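2-hydroxyhepta-2,4-diene-1,7-dioate isomerase (Mycobacterium abscessus, PDB 3RR6) is of unknown function but belongs to the fumarylacetoacetate hydrolase family, whose members are generally assigned metal-dependent isomerase or acetylpyruvate hydrolase activity. Local coordinates at residues A[121-126]-A[208-213]. Residues are numbered along the deposited sequence; the frame is centred on the assembly and turned at random.
Sequences LAIVIG and HDVGAI
I123 of strand 115-125 and V210 in the first turn of helix 210-220 meet tip to tip. I123 CA and V210 CA are the nearest such pair across the contact, at 7.8 Å. No hydrogen bond links the two segments; the join is wholly apolar.

The side chain of I123 carries most of it. CB points at the helix and bears two branches. The CG2 methyl makes no close approach to the helix segment. The longer branch leaves with CG1 anti to the carbonyl carbon (chi1 -60°), and the chain then runs on extended through chi2. I123 CG1 comes within 4.1 Å of V210 CG1. The terminal I123 CD1 goes further: it lies 3.8 Å from V210 CG1 and 4.3 Å from I213 CG2. One methyl of the strand thus touches two residues on the same face of the helix, three positions apart.

V210 uses both of its branches. CG1 takes the isoleucine, while V210 CG2 turns to L121 CD2, 4.3 Å away. L121 and I123 reach the helix because alternate residues of a strand point the same way. A122, between them, packs on the other face, against L174 of strand 172-179.

D209 caps the start of the helix. D209 OD1 accepts from A212 N at 3.0 Å, in a nearly straight bond (N-H...O 162°). The other carboxylate oxygen, OD2, bonds to a di(hydroxyethyl)ether molecule, probably from the crystallisation liquor.

I141 and Y144 of strand 141-152 also touch V210, and I229 of strand 228-230 touches both I123 and I213. All four touching residues are buried. The contact seats the N-terminal turn of helix 210-220 against neighbouring strands 141-152, 115-125 and 228-230 of the fumarylacetoacetate hydrolase-type beta fold, an example of helix-on-sheet packing.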
loop_
_atom_site.group_PDB
_atom_site.type_symbol
_atom_site.label_atom_id
_atom_site.label_comp_id
_atom_site.label_asym_id
_atom_site.label_seq_id
_atom_site.Cartn_x
_atom_site.Cartn_y
_atom_site.Cartn_z
ATOM N N LEU A 121 5.321 2.078 -0.333
ATOM C CA LEU A 121 5.312 0.823 -1.086
ATOM C C LEU A 121 4.611 -0.246 -0.256
ATOM O O LEU A 121 4.923 -0.418 0.929
ATOM C CB LEU A 121 6.743 0.373 -1.396
ATOM C CG LEU A 121 6.875 -0.984 -2.090
ATOM C CD1 LEU A 121 6.411 -0.888 -3.537
ATOM C CD2 LEU A 121 8.323 -1.498 -2.022
ATOM N N ALA A 122 3.671 -0.959 -0.878
ATOM C CA ALA A 122 2.907 -2.013 -0.214
ATOM C C ALA A 122 3.280 -3.391 -0.734
ATOM O O ALA A 122 3.228 -3.639 -1.932
ATOM C CB ALA A 122 1.395 -1.776 -0.420
ATOM N N ILE A 123 3.646 -4.283 0.180
ATOM C CA ILE A 123 3.872 -5.699 -0.122
ATOM C C ILE A 123 2.535 -6.426 -0.019
ATOM O O ILE A 123 1.799 -6.238 0.950
ATOM C CB ILE A 123 4.800 -6.321 0.934
ATOM C CG1 ILE A 123 6.164 -5.635 0.975
ATOM C CG2 ILE A 123 4.984 -7.835 0.706
ATOM C CD1 ILE A 123 6.919 -5.934 2.266
ATOM N N VAL A 124 2.217 -7.264 -1.001
ATOM C CA VAL A 124 1.046 -8.129 -0.922
ATOM C C VAL A 124 1.512 -9.579 -0.827
ATOM O O VAL A 124 2.207 -10.085 -1.722
ATOM C CB VAL A 124 0.078 -7.949 -2.107
ATOM C CG1 VAL A 124 -1.176 -8.820 -1.896
ATOM C CG2 VAL A 124 -0.299 -6.455 -2.292
ATOM N N ILE A 125 1.126 -10.246 0.260
ATOM C CA ILE A 125 1.498 -11.644 0.526
ATOM C C ILE A 125 0.688 -12.592 -0.359
ATOM O O ILE A 125 -0.498 -12.363 -0.616
ATOM C CB ILE A 125 1.281 -11.968 2.030
ATOM C CG1 ILE A 125 2.180 -11.072 2.895
ATOM C CG2 ILE A 125 1.459 -13.455 2.343
ATOM C CD1 ILE A 125 3.675 -11.300 2.749
ATOM N N GLY A 126 1.352 -13.628 -0.872
ATOM C CA GLY A 126 0.717 -14.574 -1.787
ATOM C C GLY A 126 0.564 -16.008 -1.300
ATOM O O GLY A 126 -0.078 -16.807 -1.976
ATOM N N HIS A 208 15.114 -1.196 6.749
ATOM C CA HIS A 208 14.809 -2.620 6.678
ATOM C C HIS A 208 14.167 -2.853 5.320
ATOM O O HIS A 208 13.092 -2.314 5.029
ATOM C CB HIS A 208 13.869 -3.024 7.810
ATOM C CG HIS A 208 14.388 -2.678 9.163
ATOM N ND1 HIS A 208 15.311 -3.456 9.824
ATOM C CD2 HIS A 208 14.144 -1.613 9.963
ATOM C CE1 HIS A 208 15.596 -2.893 10.985
ATOM N NE2 HIS A 208 14.904 -1.778 11.094
ATOM N N ASP A 209 14.822 -3.651 4.476
ATOM C CA ASP A 209 14.321 -3.889 3.129
ATOM C C ASP A 209 13.141 -4.862 3.153
ATOM O O ASP A 209 12.748 -5.340 4.224
ATOM C CB ASP A 209 15.446 -4.313 2.165
ATOM C CG ASP A 209 16.072 -5.649 2.495
ATOM O OD1 ASP A 209 15.509 -6.456 3.260
ATOM O OD2 ASP A 209 17.194 -5.908 1.968
ATOM N N VAL A 210 12.551 -5.128 1.993
ATOM C CA VAL A 210 11.347 -5.959 1.927
ATOM C C VAL A 210 11.563 -7.304 2.626
ATOM O O VAL A 210 10.715 -7.754 3.409
ATOM C CB VAL A 210 10.882 -6.141 0.472
ATOM C CG1 VAL A 210 9.876 -7.286 0.337
ATOM C CG2 VAL A 210 10.289 -4.828 -0.054
ATOM N N GLY A 211 12.690 -7.944 2.350
ATOM C CA GLY A 211 13.003 -9.219 2.983
ATOM C C GLY A 211 13.053 -9.146 4.502
ATOM O O GLY A 211 12.501 -9.998 5.198
ATOM N N ALA A 212 13.716 -8.114 5.011
ATOM C CA ALA A 212 13.853 -7.892 6.444
ATOM C C ALA A 212 12.496 -7.631 7.094
ATOM O O ALA A 212 12.228 -8.097 8.199
ATOM C CB ALA A 212 14.800 -6.718 6.696
ATOM N N ILE A 213 11.645 -6.888 6.393
ATOM C CA ILE A 213 10.300 -6.589 6.869
ATOM C C ILE A 213 9.460 -7.853 6.979
ATOM O O ILE A 213 8.819 -8.088 7.997
ATOM C CB ILE A 213 9.601 -5.565 5.953
ATOM C CG1 ILE A 213 10.307 -4.217 6.036
ATOM C CG2 ILE A 213 8.112 -5.403 6.338
ATOM C CD1 ILE A 213 9.862 -3.226 4.958
#